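Local coordinates for N-alpha-acetyltransferase 35, NatC auxiliary subunit (Saccharomyces cerevisiae, PDB 6YGA), which serves as the auxiliary subunit of the NatC N-terminal acetyltransferase, which acetylates the N-terminal methionine of the L-A virus Gag protein, at residues S686-V691 and I724-I729. Sequence-based numbering, arbitrary orientation.
Sequences SVNSKV and IQTLRI
N688 reaches from helix 686-691 to the backbone of strand 724-729, passing over the gamma methyl CG2 of I724 on the way. Its CB comes first, 3.6 Å from I724 CG2, and the amide carbon CG follows at 3.5 Å from the same methyl; the two side chains run alongside each other in opposite senses. A beta-branched isoleucine suits this place because CG2 sits close to the main chain and covers the stem of the amide. With CG anti to its own backbone N (chi1 175°), the asparagine carries the amide toward the strand, and its residue type fits this buried position since one short, flat group offers both a donor and an acceptor. ND2 donates to Q725 O at 2.9 Å; the bond is bent (144° at the hydrogen), and the nitrogen stands above the carbonyl plane. The strand is one half of a two-stranded antiparallel hairpin with 708-713, packed beside helix 668-701, in the part of the chain that belongs to the NAA35-like TPR-repeat family. Backbone bonds from I724, T726 and R728 to that partner strand leave the carbonyl of Q725 for a side-chain donor, while the Q725 side chain turns to helix 511-564, where NE2 is hydrogen-bonded to E555 OE1. The other branch of the amide serves the next peptide unit through a water: N688 OD1 accepts from the water O at 3.0 Å, and that oxygen in turn accepts from L727 N at 2.9 Å.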
ATOM      1  N   SER B 686     -29.079   7.324 -12.402  1.00 39.52           N
ATOM      2  CA  SER B 686     -30.408   7.458 -12.990  1.00 39.53           C
ATOM      3  C   SER B 686     -30.417   6.987 -14.442  1.00 39.52           C
ATOM      4  O   SER B 686     -31.301   6.225 -14.851  1.00 41.78           O
ATOM      5  CB  SER B 686     -30.879   8.911 -12.887  1.00 41.04           C
ATOM      6  OG  SER B 686     -32.192   9.069 -13.393  1.00 47.30           O
ATOM      7  N   VAL B 687     -29.439   7.433 -15.234  1.00 38.78           N
ATOM      8  CA  VAL B 687     -29.358   7.012 -16.632  1.00 42.16           C
ATOM      9  C   VAL B 687     -29.246   5.496 -16.728  1.00 43.04           C
ATOM     10  O   VAL B 687     -29.881   4.863 -17.581  1.00 44.01           O
ATOM     11  CB  VAL B 687     -28.176   7.714 -17.328  1.00 44.60           C
ATOM     12  CG1 VAL B 687     -27.933   7.131 -18.716  1.00 43.55           C
ATOM     13  CG2 VAL B 687     -28.430   9.213 -17.409  1.00 40.69           C
ATOM     14  N   ASN B 688     -28.454   4.887 -15.845  1.00 44.02           N
ATOM     15  CA  ASN B 688     -28.259   3.444 -15.911  1.00 44.13           C
ATOM     16  C   ASN B 688     -29.528   2.692 -15.534  1.00 45.47           C
ATOM     17  O   ASN B 688     -29.810   1.625 -16.091  1.00 46.76           O
ATOM     18  CB  ASN B 688     -27.098   3.031 -15.007  1.00 41.23           C
ATOM     19  CG  ASN B 688     -26.924   1.532 -14.933  1.00 43.34           C
ATOM     20  OD1 ASN B 688     -26.470   0.898 -15.889  1.00 43.04           O
ATOM     21  ND2 ASN B 688     -27.277   0.954 -13.789  1.00 34.22           N
ATOM     22  N   SER B 689     -30.307   3.233 -14.592  1.00 43.95           N
ATOM     23  CA  SER B 689     -31.568   2.601 -14.218  1.00 43.33           C
ATOM     24  C   SER B 689     -32.531   2.544 -15.399  1.00 43.34           C
ATOM     25  O   SER B 689     -33.246   1.551 -15.582  1.00 43.47           O
ATOM     26  CB  SER B 689     -32.191   3.350 -13.042  1.00 43.40           C
ATOM     27  OG  SER B 689     -33.395   2.731 -12.626  1.00 43.07           O
ATOM     28  N   LYS B 690     -32.558   3.596 -16.222  1.00 44.15           N
ATOM     29  CA  LYS B 690     -33.417   3.580 -17.404  1.00 49.19           C
ATOM     30  C   LYS B 690     -32.927   2.564 -18.427  1.00 48.98           C
ATOM     31  O   LYS B 690     -33.735   1.863 -19.046  1.00 52.05           O
ATOM     32  CB  LYS B 690     -33.490   4.975 -18.024  1.00 56.14           C
ATOM     33  CG  LYS B 690     -34.124   6.020 -17.121  1.00 62.08           C
ATOM     34  CD  LYS B 690     -33.650   7.422 -17.476  1.00 69.90           C
ATOM     35  CE  LYS B 690     -34.096   8.432 -16.427  1.00 74.29           C
ATOM     36  NZ  LYS B 690     -33.358   9.724 -16.513  1.00 76.18           N
ATOM     37  N   VAL B 691     -31.609   2.469 -18.622  1.00 47.48           N
ATOM     38  CA  VAL B 691     -31.066   1.498 -19.569  1.00 47.86           C
ATOM     39  C   VAL B 691     -31.419   0.079 -19.140  1.00 45.37           C
ATOM     40  O   VAL B 691     -31.832  -0.749 -19.961  1.00 45.80           O
ATOM     41  CB  VAL B 691     -29.543   1.688 -19.718  1.00 46.24           C
ATOM     42  CG1 VAL B 691     -28.923   0.513 -20.458  1.00 44.73           C
ATOM     43  CG2 VAL B 691     -29.243   2.993 -20.445  1.00 45.42           C
ATOM     44  N   ILE B 724     -21.490   2.014 -10.489  1.00 40.41           N
ATOM     45  CA  ILE B 724     -22.699   1.815 -11.276  1.00 38.82           C
ATOM     46  C   ILE B 724     -22.877   0.322 -11.519  1.00 38.74           C
ATOM     47  O   ILE B 724     -22.000  -0.332 -12.095  1.00 40.16           O
ATOM     48  CB  ILE B 724     -22.627   2.583 -12.605  1.00 41.14           C
ATOM     49  CG1 ILE B 724     -22.226   4.042 -12.366  1.00 40.96           C
ATOM     50  CG2 ILE B 724     -23.955   2.506 -13.339  1.00 37.92           C
ATOM     51  CD1 ILE B 724     -23.231   4.836 -11.573  1.00 39.32           C
ATOM     52  N   GLN B 725     -24.011  -0.222 -11.082  1.00 38.11           N
ATOM     53  CA  GLN B 725     -24.322  -1.638 -11.282  1.00 38.38           C
ATOM     54  C   GLN B 725     -24.775  -1.820 -12.726  1.00 40.16           C
ATOM     55  O   GLN B 725     -25.919  -1.514 -13.073  1.00 40.71           O
ATOM     56  CB  GLN B 725     -25.383  -2.099 -10.290  1.00 37.30           C
ATOM     57  CG  GLN B 725     -24.972  -1.921  -8.831  1.00 37.50           C
ATOM     58  CD  GLN B 725     -26.051  -2.344  -7.851  1.00 38.54           C
ATOM     59  OE1 GLN B 725     -26.480  -3.498  -7.837  1.00 39.32           O
ATOM     60  NE2 GLN B 725     -26.493  -1.406  -7.020  1.00 35.97           N
ATOM     61  N   THR B 726     -23.878  -2.335 -13.566  1.00 37.80           N
ATOM     62  CA  THR B 726     -24.037  -2.325 -15.014  1.00 39.76           C
ATOM     63  C   THR B 726     -24.286  -3.728 -15.552  1.00 40.72           C
ATOM     64  O   THR B 726     -23.617  -4.687 -15.154  1.00 39.66           O
ATOM     65  CB  THR B 726     -22.790  -1.730 -15.681  1.00 42.53           C
ATOM     66  OG1 THR B 726     -22.462  -0.488 -15.046  1.00 44.05           O
ATOM     67  CG2 THR B 726     -23.025  -1.493 -17.169  1.00 40.81           C
ATOM     68  N   LEU B 727     -25.257  -3.841 -16.457  1.00 42.44           N
ATOM     69  CA  LEU B 727     -25.486  -5.081 -17.185  1.00 45.40           C
ATOM     70  C   LEU B 727     -24.422  -5.243 -18.256  1.00 50.03           C
ATOM     71  O   LEU B 727     -23.976  -4.263 -18.851  1.00 52.67           O
ATOM     72  CB  LEU B 727     -26.866  -5.080 -17.840  1.00 47.38           C
ATOM     73  CG  LEU B 727     -28.043  -5.289 -16.898  1.00 48.31           C
ATOM     74  CD1 LEU B 727     -29.347  -5.344 -17.668  1.00 50.26           C
ATOM     75  CD2 LEU B 727     -27.819  -6.562 -16.114  1.00 47.88           C
ATOM     76  N   ARG B 728     -24.022  -6.486 -18.503  1.00 50.07           N
ATOM     77  CA  ARG B 728     -23.086  -6.771 -19.580  1.00 55.25           C
ATOM     78  C   ARG B 728     -23.346  -8.176 -20.096  1.00 56.45           C
ATOM     79  O   ARG B 728     -23.584  -9.100 -19.313  1.00 53.64           O
ATOM     80  CB  ARG B 728     -21.629  -6.610 -19.124  1.00 59.91           C
ATOM     81  CG  ARG B 728     -21.024  -5.279 -19.551  1.00 67.32           C
ATOM     82  CD  ARG B 728     -19.737  -4.943 -18.824  1.00 72.36           C
ATOM     83  NE  ARG B 728     -19.445  -3.515 -18.923  1.00 76.01           N
ATOM     84  CZ  ARG B 728     -18.417  -2.913 -18.330  1.00 76.53           C
ATOM     85  NH1 ARG B 728     -17.568  -3.613 -17.590  1.00 76.19           N
ATOM     86  NH2 ARG B 728     -18.241  -1.607 -18.479  1.00 76.12           N
ATOM     87  N   ILE B 729     -23.324  -8.322 -21.422  1.00 60.72           N
ATOM     88  CA  ILE B 729     -23.572  -9.618 -22.038  1.00 67.42           C
ATOM     89  C   ILE B 729     -22.425 -10.564 -21.715  1.00 74.07           C
ATOM     90  O   ILE B 729     -21.245 -10.187 -21.777  1.00 73.38           O
ATOM     91  CB  ILE B 729     -23.762  -9.461 -23.557  1.00 69.00           C
ATOM     92  CG1 ILE B 729     -25.008  -8.621 -23.854  1.00 66.82           C
ATOM     93  CG2 ILE B 729     -23.851 -10.821 -24.233  1.00 70.65           C
ATOM     94  CD1 ILE B 729     -25.353  -8.542 -25.322  1.00 67.67           C
TER
HETATM   95  O   HOH W   1     -26.562  -1.540 -17.548  1.00 32.45           O